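Local structure of iota-carrageenase (1KTW) at residues Leu386-Gln391 with Met454-Ser459; Phe236-Arg241 with Val263-Ser268; Gly69-Ser74 with Gly103-Val108. The protein hydrolyses the beta-1,4 linkages of iota-carrageenan, a sulfated galactan of red algal cell walls, endo-fashion and with inversion of anomeric configuration. One frame throughout, in Å; residues are numbered along the deposited sequence.

Contact 1. Residues Leu386-Gln391 with Met454-Ser459; sequences LPTKEQ and MSECSS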
loop_
_atom_site.group_PDB
_atom_site.type_symbol
_atom_site.label_atom_id
_atom_site.label_comp_id
_atom_site.label_asym_id
_atom_site.label_seq_id
_atom_site.Cartn_x
_atom_site.Cartn_y
_atom_site.Cartn_z
ATOM N N LEU A 386 -17.137 -14.022 10.118
ATOM C CA LEU A 386 -17.314 -13.484 8.781
ATOM C C LEU A 386 -18.084 -12.163 8.860
ATOM O O LEU A 386 -19.208 -12.114 9.383
ATOM C CB LEU A 386 -18.077 -14.480 7.901
ATOM C CG LEU A 386 -18.604 -13.992 6.543
ATOM C CD1 LEU A 386 -17.446 -13.707 5.587
ATOM C CD2 LEU A 386 -19.531 -15.065 5.957
ATOM N N PRO A 387 -17.478 -11.066 8.360
ATOM C CA PRO A 387 -18.144 -9.757 8.392
ATOM C C PRO A 387 -19.501 -9.809 7.673
ATOM O O PRO A 387 -19.647 -10.493 6.662
ATOM C CB PRO A 387 -17.139 -8.843 7.686
ATOM C CG PRO A 387 -15.795 -9.464 8.082
ATOM C CD PRO A 387 -16.096 -10.947 7.854
ATOM N N THR A 388 -20.490 -9.084 8.194
ATOM C CA THR A 388 -21.822 -9.077 7.579
ATOM C C THR A 388 -21.810 -8.381 6.226
ATOM O O THR A 388 -20.844 -7.703 5.878
ATOM C CB THR A 388 -22.854 -8.355 8.460
ATOM O OG1 THR A 388 -22.580 -6.951 8.457
ATOM C CG2 THR A 388 -22.790 -8.874 9.894
ATOM N N LYS A 389 -22.890 -8.558 5.467
ATOM C CA LYS A 389 -23.031 -7.949 4.148
ATOM C C LYS A 389 -22.993 -6.424 4.274
ATOM O O LYS A 389 -22.489 -5.732 3.386
ATOM C CB LYS A 389 -24.356 -8.371 3.496
ATOM C CG LYS A 389 -24.500 -9.867 3.208
ATOM C CD LYS A 389 -24.345 -10.713 4.471
ATOM C CE LYS A 389 -25.270 -10.240 5.582
ATOM N NZ LYS A 389 -24.823 -10.736 6.905
ATOM N N GLU A 390 -23.528 -5.911 5.379
ATOM C CA GLU A 390 -23.546 -4.473 5.624
ATOM C C GLU A 390 -22.128 -3.937 5.836
ATOM O O GLU A 390 -21.820 -2.795 5.465
ATOM C CB GLU A 390 -24.394 -4.151 6.862
ATOM N N GLN A 391 -21.271 -4.760 6.441
ATOM C CA GLN A 391 -19.886 -4.370 6.719
ATOM C C GLN A 391 -19.023 -4.411 5.450
ATOM O O GLN A 391 -18.255 -3.486 5.194
ATOM C CB GLN A 391 -19.321 -5.270 7.831
ATOM C CG GLN A 391 -20.119 -5.151 9.145
ATOM C CD GLN A 391 -19.802 -6.251 10.152
ATOM O OE1 GLN A 391 -19.360 -7.337 9.781
ATOM N NE2 GLN A 391 -20.046 -5.975 11.427
ATOM N N MET A 454 -20.396 -19.631 9.001
ATOM C CA MET A 454 -19.840 -19.353 10.322
ATOM C C MET A 454 -20.451 -18.130 11.012
ATOM O O MET A 454 -21.200 -17.357 10.400
ATOM C CB MET A 454 -18.314 -19.166 10.235
ATOM C CG MET A 454 -17.863 -17.954 9.422
ATOM S SD MET A 454 -16.077 -17.586 9.637
ATOM C CE MET A 454 -15.383 -18.831 8.615
ATOM N N SER A 455 -20.133 -17.965 12.294
ATOM C CA SER A 455 -20.627 -16.831 13.072
ATOM C C SER A 455 -20.283 -15.516 12.373
ATOM O O SER A 455 -19.258 -15.426 11.690
ATOM C CB SER A 455 -20.001 -16.823 14.466
ATOM O OG SER A 455 -20.260 -18.034 15.147
ATOM N N GLU A 456 -21.133 -14.503 12.552
ATOM C CA GLU A 456 -20.905 -13.180 11.940
ATOM C C GLU A 456 -20.147 -12.289 12.914
ATOM O O GLU A 456 -20.301 -12.420 14.125
ATOM C CB GLU A 456 -22.239 -12.489 11.609
ATOM C CG GLU A 456 -23.163 -13.260 10.698
ATOM C CD GLU A 456 -24.366 -12.430 10.269
ATOM O OE1 GLU A 456 -25.070 -11.880 11.156
ATOM O OE2 GLU A 456 -24.597 -12.324 9.041
ATOM N N CYS A 457 -19.332 -11.368 12.393
ATOM C CA CYS A 457 -18.586 -10.477 13.265
ATOM C C CYS A 457 -19.523 -9.420 13.859
ATOM O O CYS A 457 -20.403 -8.900 13.171
ATOM C CB CYS A 457 -17.452 -9.769 12.490
ATOM S SG CYS A 457 -16.205 -10.850 11.699
ATOM N N SER A 458 -19.341 -9.101 15.134
ATOM C CA SER A 458 -20.164 -8.066 15.742
ATOM C C SER A 458 -19.707 -6.718 15.174
ATOM O O SER A 458 -18.604 -6.611 14.627
ATOM C CB SER A 458 -19.987 -8.064 17.257
ATOM O OG SER A 458 -18.631 -7.839 17.606
ATOM N N SER A 459 -20.554 -5.699 15.300
ATOM C CA SER A 459 -20.229 -4.359 14.816
ATOM C C SER A 459 -18.959 -3.863 15.492
ATOM O O SER A 459 -18.076 -3.279 14.857
ATOM C CB SER A 459 -21.374 -3.385 15.130
ATOM O OG SER A 459 -22.529 -3.683 14.362
HETATM O O HOH W 1 -21.322 -3.045 12.016
#
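A disulfide-linked pair of loops at the start of the C-terminal helix 459-463 brings Leu386 beside Glu456 in a single beta bridge, and Cys457 is bonded to Cys385, just ahead of Leu386. Leu386 N donates to Ser455 O at 3.0 Å, and Cys457 N to Leu386 O at 3.1 Å, with Glu456 CA against the same oxygen. Met454 flanks the bridge, its CG 3.8 Å from Leu386 CB. With SG turned beside its own backbone N (chi1 -59°), Cys457 sets the sulfur against one face of the Pro387 ring, 3.8 Å from Pro387 CD. Lys389, bent at chi2 and chi3, curls back to cross the extended Glu456 side chain at about a right angle, and Lys389 NZ forms a salt bridge with Glu456 OE2 at 2.7 Å; Thr388 CG2 packs against the same carboxylate. Thr388 heads an ST motif, its OG1 accepting from Gln391 N. Gln391, extended beyond CG, brings OE1 to Thr388 N at 2.6 Å, the donor standing above the amide carbonyl plane, while Gln391 NE2 makes a weak bond to Cys457 O at 3.4 Å and donates to a water that also binds Ser459 OG.

Contact 2. Residues Phe236-Arg241 with Val263-Ser268; sequences FADNIR and VTNVSS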
loop_
_atom_site.group_PDB
_atom_site.type_symbol
_atom_site.label_atom_id
_atom_site.label_comp_id
_atom_site.label_asym_id
_atom_site.label_seq_id
_atom_site.Cartn_x
_atom_site.Cartn_y
_atom_site.Cartn_z
ATOM N N PHE A 236 14.890 0.538 0.301
ATOM C CA PHE A 236 15.324 0.231 1.674
ATOM C C PHE A 236 14.201 0.590 2.649
ATOM O O PHE A 236 13.503 1.575 2.436
ATOM C CB PHE A 236 16.571 1.036 2.069
ATOM C CG PHE A 236 17.828 0.627 1.333
ATOM C CD1 PHE A 236 18.096 1.120 0.052
ATOM C CD2 PHE A 236 18.720 -0.274 1.909
ATOM C CE1 PHE A 236 19.250 0.716 -0.653
ATOM C CE2 PHE A 236 19.873 -0.684 1.219
ATOM C CZ PHE A 236 20.132 -0.185 -0.068
ATOM N N ALA A 237 14.055 -0.199 3.721
ATOM C CA ALA A 237 13.021 0.033 4.736
ATOM C C ALA A 237 13.480 -0.440 6.127
ATOM O O ALA A 237 14.261 -1.397 6.236
ATOM C CB ALA A 237 11.730 -0.691 4.332
ATOM N N ASP A 238 12.984 0.219 7.179
ATOM C CA ASP A 238 13.348 -0.107 8.577
ATOM C C ASP A 238 12.223 0.260 9.557
ATOM O O ASP A 238 11.612 1.315 9.430
ATOM C CB ASP A 238 14.624 0.659 8.989
ATOM C CG ASP A 238 15.032 0.407 10.449
ATOM O OD1 ASP A 238 15.367 -0.746 10.802
ATOM O OD2 ASP A 238 15.023 1.364 11.239
ATOM N N ASN A 239 11.977 -0.621 10.528
ATOM C CA ASN A 239 10.949 -0.418 11.558
ATOM C C ASN A 239 9.563 -0.230 10.949
ATOM O O ASN A 239 8.983 0.868 10.994
ATOM C CB ASN A 239 11.308 0.785 12.453
ATOM C CG ASN A 239 10.450 0.847 13.728
ATOM O OD1 ASN A 239 9.923 -0.171 14.179
ATOM N ND2 ASN A 239 10.327 2.041 14.317
ATOM N N ILE A 240 9.042 -1.314 10.381
ATOM C CA ILE A 240 7.723 -1.341 9.744
ATOM C C ILE A 240 6.844 -2.235 10.654
ATOM O O ILE A 240 7.231 -3.364 10.985
ATOM C CB ILE A 240 7.818 -1.954 8.311
ATOM C CG1 ILE A 240 8.930 -1.248 7.505
ATOM C CG2 ILE A 240 6.480 -1.805 7.573
ATOM C CD1 ILE A 240 8.733 0.295 7.316
ATOM N N ARG A 241 5.671 -1.734 11.042
ATOM C CA ARG A 241 4.783 -2.461 11.968
ATOM C C ARG A 241 3.324 -2.580 11.513
ATOM O O ARG A 241 2.825 -1.705 10.793
ATOM C CB ARG A 241 4.819 -1.766 13.337
ATOM C CG ARG A 241 6.236 -1.425 13.817
ATOM C CD ARG A 241 6.281 -0.785 15.221
ATOM N NE ARG A 241 5.714 0.567 15.304
ATOM C CZ ARG A 241 6.133 1.625 14.605
ATOM N NH1 ARG A 241 7.135 1.519 13.744
ATOM N NH2 ARG A 241 5.551 2.806 14.778
ATOM N N VAL A 263 14.995 -4.995 3.936
ATOM C CA VAL A 263 14.139 -4.599 5.069
ATOM C C VAL A 263 14.712 -5.052 6.416
ATOM O O VAL A 263 15.181 -6.191 6.542
ATOM C CB VAL A 263 12.717 -5.207 4.924
ATOM C CG1 VAL A 263 11.807 -4.729 6.078
ATOM C CG2 VAL A 263 12.118 -4.826 3.557
ATOM N N THR A 264 14.690 -4.165 7.415
ATOM C CA THR A 264 15.169 -4.503 8.767
ATOM C C THR A 264 14.132 -4.127 9.847
ATOM O O THR A 264 13.426 -3.129 9.712
ATOM C CB THR A 264 16.515 -3.776 9.119
ATOM O OG1 THR A 264 16.379 -2.361 8.896
ATOM C CG2 THR A 264 17.686 -4.332 8.270
ATOM N N ASN A 265 14.043 -4.939 10.906
ATOM C CA ASN A 265 13.138 -4.680 12.031
ATOM C C ASN A 265 11.642 -4.611 11.713
ATOM O O ASN A 265 11.037 -3.526 11.720
ATOM C CB ASN A 265 13.576 -3.393 12.752
ATOM C CG ASN A 265 14.962 -3.519 13.352
ATOM O OD1 ASN A 265 15.238 -4.473 14.089
ATOM N ND2 ASN A 265 15.846 -2.567 13.038
ATOM N N VAL A 266 11.049 -5.774 11.451
ATOM C CA VAL A 266 9.612 -5.873 11.143
ATOM C C VAL A 266 8.895 -6.468 12.362
ATOM O O VAL A 266 9.387 -7.429 12.944
ATOM C CB VAL A 266 9.358 -6.822 9.936
ATOM C CG1 VAL A 266 7.898 -6.775 9.519
ATOM C CG2 VAL A 266 10.234 -6.437 8.774
ATOM N N SER A 267 7.742 -5.907 12.745
ATOM C CA SER A 267 6.987 -6.440 13.888
ATOM C C SER A 267 5.483 -6.374 13.662
ATOM O O SER A 267 5.002 -5.563 12.858
ATOM C CB SER A 267 7.339 -5.692 15.188
ATOM O OG SER A 267 6.981 -4.320 15.125
ATOM N N SER A 268 4.746 -7.252 14.349
ATOM C CA SER A 268 3.287 -7.282 14.247
ATOM C C SER A 268 2.618 -7.762 15.549
ATOM O O SER A 268 3.234 -8.480 16.355
ATOM C CB SER A 268 2.842 -8.186 13.078
ATOM O OG SER A 268 3.182 -9.563 13.265
HETATM O O HOH W 2 9.067 -2.802 14.072
#
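Asp238 and Thr264 face each other on two neighbouring parallel strands of the right-handed beta-helix, the fold of pectate-lyase-like proteins. The strands run in step, 11° from exactly parallel, and Ala237, Ile240, Val263 and Val266 turn to the buried face, where Ala237 CB approaches Val263 CG2 at 4.2 Å. Between these inward positions Asn239 and Asn265, at matching places, both adopt left-handed backbone angles (phi near 60°), putting a bend into each strand. Parallel backbone bonds continue through the bend, from Asn239 N to Thr264 O and from Ile240 N to Asn265 O. The two asparagines then part ways. Asn239 ND2 donates to Asn206 OD1 on the adjacent strand 202-210, a step recalling the asparagine ladders of this fold. Asn265 has CG beside its backbone N instead, which lays it alongside Asp238, pointing the same way with carboxylate and amide planes strongly turned apart. Asn265 ND2 meets Asp238 OD1 at 2.9 Å, on the syn side of the carboxylate and within the amide's own plane. Thr264 OG1, set between its backbone N and carbonyl carbon (chi1 53°), donates to Asp238 OD1 at 2.7 Å from the anti side, somewhat out of the carboxylate plane. Two bonds thus grip this oxygen and restrict rotation of the carboxylate. Farther along, Arg241 CG packs against Ser267 OG at 3.3 Å. A water bridges the bends: it donates to Asn239 OD1 and to Asn265 O, and accepts from Ser267 OG at 2.8 Å.

Contact 3. Residues Gly69-Ser74 with Gly103-Val108; sequences GIQMKS and GVNNIV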
loop_
_atom_site.group_PDB
_atom_site.type_symbol
_atom_site.label_atom_id
_atom_site.label_comp_id
_atom_site.label_asym_id
_atom_site.label_seq_id
_atom_site.Cartn_x
_atom_site.Cartn_y
_atom_site.Cartn_z
ATOM N N GLY A 69 -7.052 18.303 -3.953
ATOM C CA GLY A 69 -6.467 18.517 -5.275
ATOM C C GLY A 69 -5.304 19.493 -5.399
ATOM O O GLY A 69 -5.106 20.100 -6.462
ATOM N N ILE A 70 -4.517 19.636 -4.339
ATOM C CA ILE A 70 -3.393 20.574 -4.363
ATOM C C ILE A 70 -2.244 20.089 -5.274
ATOM O O ILE A 70 -1.856 18.914 -5.221
ATOM C CB ILE A 70 -2.841 20.802 -2.931
ATOM C CG1 ILE A 70 -3.987 21.167 -1.976
ATOM C CG2 ILE A 70 -1.783 21.901 -2.944
ATOM C CD1 ILE A 70 -4.737 22.471 -2.342
ATOM N N GLN A 71 -1.710 20.985 -6.108
ATOM C CA GLN A 71 -0.589 20.644 -6.999
ATOM C C GLN A 71 0.732 21.174 -6.423
ATOM O O GLN A 71 0.953 22.393 -6.380
ATOM C CB GLN A 71 -0.797 21.256 -8.398
ATOM C CG GLN A 71 -2.126 20.889 -9.053
ATOM C CD GLN A 71 -2.238 19.414 -9.345
ATOM O OE1 GLN A 71 -1.467 18.872 -10.139
ATOM N NE2 GLN A 71 -3.201 18.746 -8.703
ATOM N N MET A 72 1.614 20.275 -5.985
ATOM C CA MET A 72 2.899 20.709 -5.424
ATOM C C MET A 72 3.854 21.147 -6.542
ATOM O O MET A 72 3.681 20.748 -7.697
ATOM C CB MET A 72 3.526 19.583 -4.576
ATOM C CG MET A 72 2.675 19.173 -3.352
ATOM S SD MET A 72 2.437 20.531 -2.137
ATOM C CE MET A 72 0.990 19.945 -1.224
ATOM N N LYS A 73 4.854 21.964 -6.194
ATOM C CA LYS A 73 5.816 22.498 -7.171
ATOM C C LYS A 73 7.266 22.456 -6.695
ATOM O O LYS A 73 7.521 22.322 -5.504
ATOM C CB LYS A 73 5.446 23.946 -7.510
ATOM C CG LYS A 73 4.002 24.129 -8.029
ATOM C CD LYS A 73 3.814 23.517 -9.408
ATOM C CE LYS A 73 2.351 23.594 -9.910
ATOM N NZ LYS A 73 1.830 25.001 -9.996
ATOM N N SER A 74 8.209 22.610 -7.632
ATOM C CA SER A 74 9.643 22.571 -7.334
ATOM C C SER A 74 10.140 23.614 -6.337
ATOM O O SER A 74 9.705 24.775 -6.344
ATOM C CB SER A 74 10.471 22.720 -8.627
ATOM O OG SER A 74 10.258 21.641 -9.528
ATOM N N GLY A 103 3.978 15.968 -8.879
ATOM C CA GLY A 103 4.546 15.509 -10.144
ATOM C C GLY A 103 3.596 14.697 -11.020
ATOM O O GLY A 103 4.037 14.005 -11.939
ATOM N N VAL A 104 2.294 14.772 -10.754
ATOM C CA VAL A 104 1.328 14.021 -11.561
ATOM C C VAL A 104 1.058 14.741 -12.881
ATOM O O VAL A 104 0.973 14.109 -13.929
ATOM C CB VAL A 104 -0.026 13.820 -10.816
ATOM C CG1 VAL A 104 -1.047 13.129 -11.742
ATOM C CG2 VAL A 104 0.184 12.969 -9.565
ATOM N N ASN A 105 0.945 16.066 -12.832
ATOM C CA ASN A 105 0.670 16.846 -14.033
ATOM C C ASN A 105 1.799 17.762 -14.485
ATOM O O ASN A 105 1.601 18.606 -15.357
ATOM C CB ASN A 105 -0.600 17.674 -13.834
ATOM C CG ASN A 105 -1.815 16.807 -13.631
ATOM O OD1 ASN A 105 -2.147 15.990 -14.491
ATOM N ND2 ASN A 105 -2.484 16.968 -12.490
ATOM N N ASN A 106 2.976 17.594 -13.894
ATOM C CA ASN A 106 4.141 18.408 -14.242
ATOM C C ASN A 106 5.399 17.800 -13.625
ATOM O O ASN A 106 5.355 16.715 -13.057
ATOM C CB ASN A 106 3.969 19.841 -13.737
ATOM C CG ASN A 106 3.912 19.922 -12.228
ATOM O OD1 ASN A 106 4.161 18.936 -11.528
ATOM N ND2 ASN A 106 3.588 21.097 -11.714
ATOM N N ILE A 107 6.511 18.511 -13.718
ATOM C CA ILE A 107 7.774 18.017 -13.190
ATOM C C ILE A 107 8.134 18.747 -11.896
ATOM O O ILE A 107 8.119 19.977 -11.862
ATOM C CB ILE A 107 8.892 18.212 -14.251
ATOM C CG1 ILE A 107 8.515 17.444 -15.532
ATOM C CG2 ILE A 107 10.225 17.730 -13.723
ATOM C CD1 ILE A 107 9.452 17.708 -16.735
ATOM N N VAL A 108 8.456 17.983 -10.846
ATOM C CA VAL A 108 8.819 18.530 -9.536
ATOM C C VAL A 108 10.204 18.051 -9.084
ATOM O O VAL A 108 10.513 16.857 -9.135
ATOM C CB VAL A 108 7.791 18.104 -8.419
ATOM C CG1 VAL A 108 8.188 18.715 -7.062
ATOM C CG2 VAL A 108 6.376 18.558 -8.788
HETATM O O HOH W 3 0.792 17.105 -10.041
HETATM O O HOH W 4 2.872 18.622 -9.156
HETATM O O HOH W 5 7.213 22.239 -10.367
#
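Gln71 and Asn105 meet through their amides where two successive turns of the beta-helix leave their strands for loops. Asn105 ND2 gives an almost straight bond to Gln71 OE1 at 3.2 Å; the acceptor lies in the plane of the asparagine amide, whereas the donor stands above the plane of the glutamine carbonyl. Gln71 OE1 also takes a bond from a water that accepts from Asn105 N. Farther along, the Lys73 side chain crosses that of Asn106 at about a right angle, Lys73 CE 3.3 Å from Asn106 ND2, and Val108 CG2 packs on Met72 O at 3.6 Å. A second water donates to Met72 O and Asn106 OD1 and accepts from Gly103 N, and a third joins Ser74 N to Ile107 O. Outside this shell, a bend at chi2 (-65°) brings Gln71 NE2 back to Gly69 O at 3.2 Å; Glu101 OE1 is the stronger acceptor of that nitrogen. Asn47 of helix 39-50 holds Lys73 NZ, and Ser74 OG binds Arg109 N. An alanine replacing Gln71 would be likely to leave Asn105 ND2 and the first water without their shared acceptor. The polar groups of the two loops are matched mainly through ordered water rather than by direct backbone bonds.

In the fold
From the N terminus, contact 3 comes first: 28 residues separate its segments, carrying strands 76-80, 85-88 and 97-102, so it closes one circuit of the early beta-helix. Contact 2 follows, with 21 intervening residues that include strand 250-252, and joins strands 231-243 and 261-269 of later turns. Contact 1 closes last and widest, spanning 62 residues with strands 399-401, 407-409, 422-429 and 438-440, and brings the loop after Cys385 to the approach to helix 459-463. The three loops run in series; none nests or crosses. Contacts 1 and 3 lie on opposite sides of the chain's centre, their own centres about 42 Å apart, and contact 2 is about 30 Å from contact 3, centre to centre.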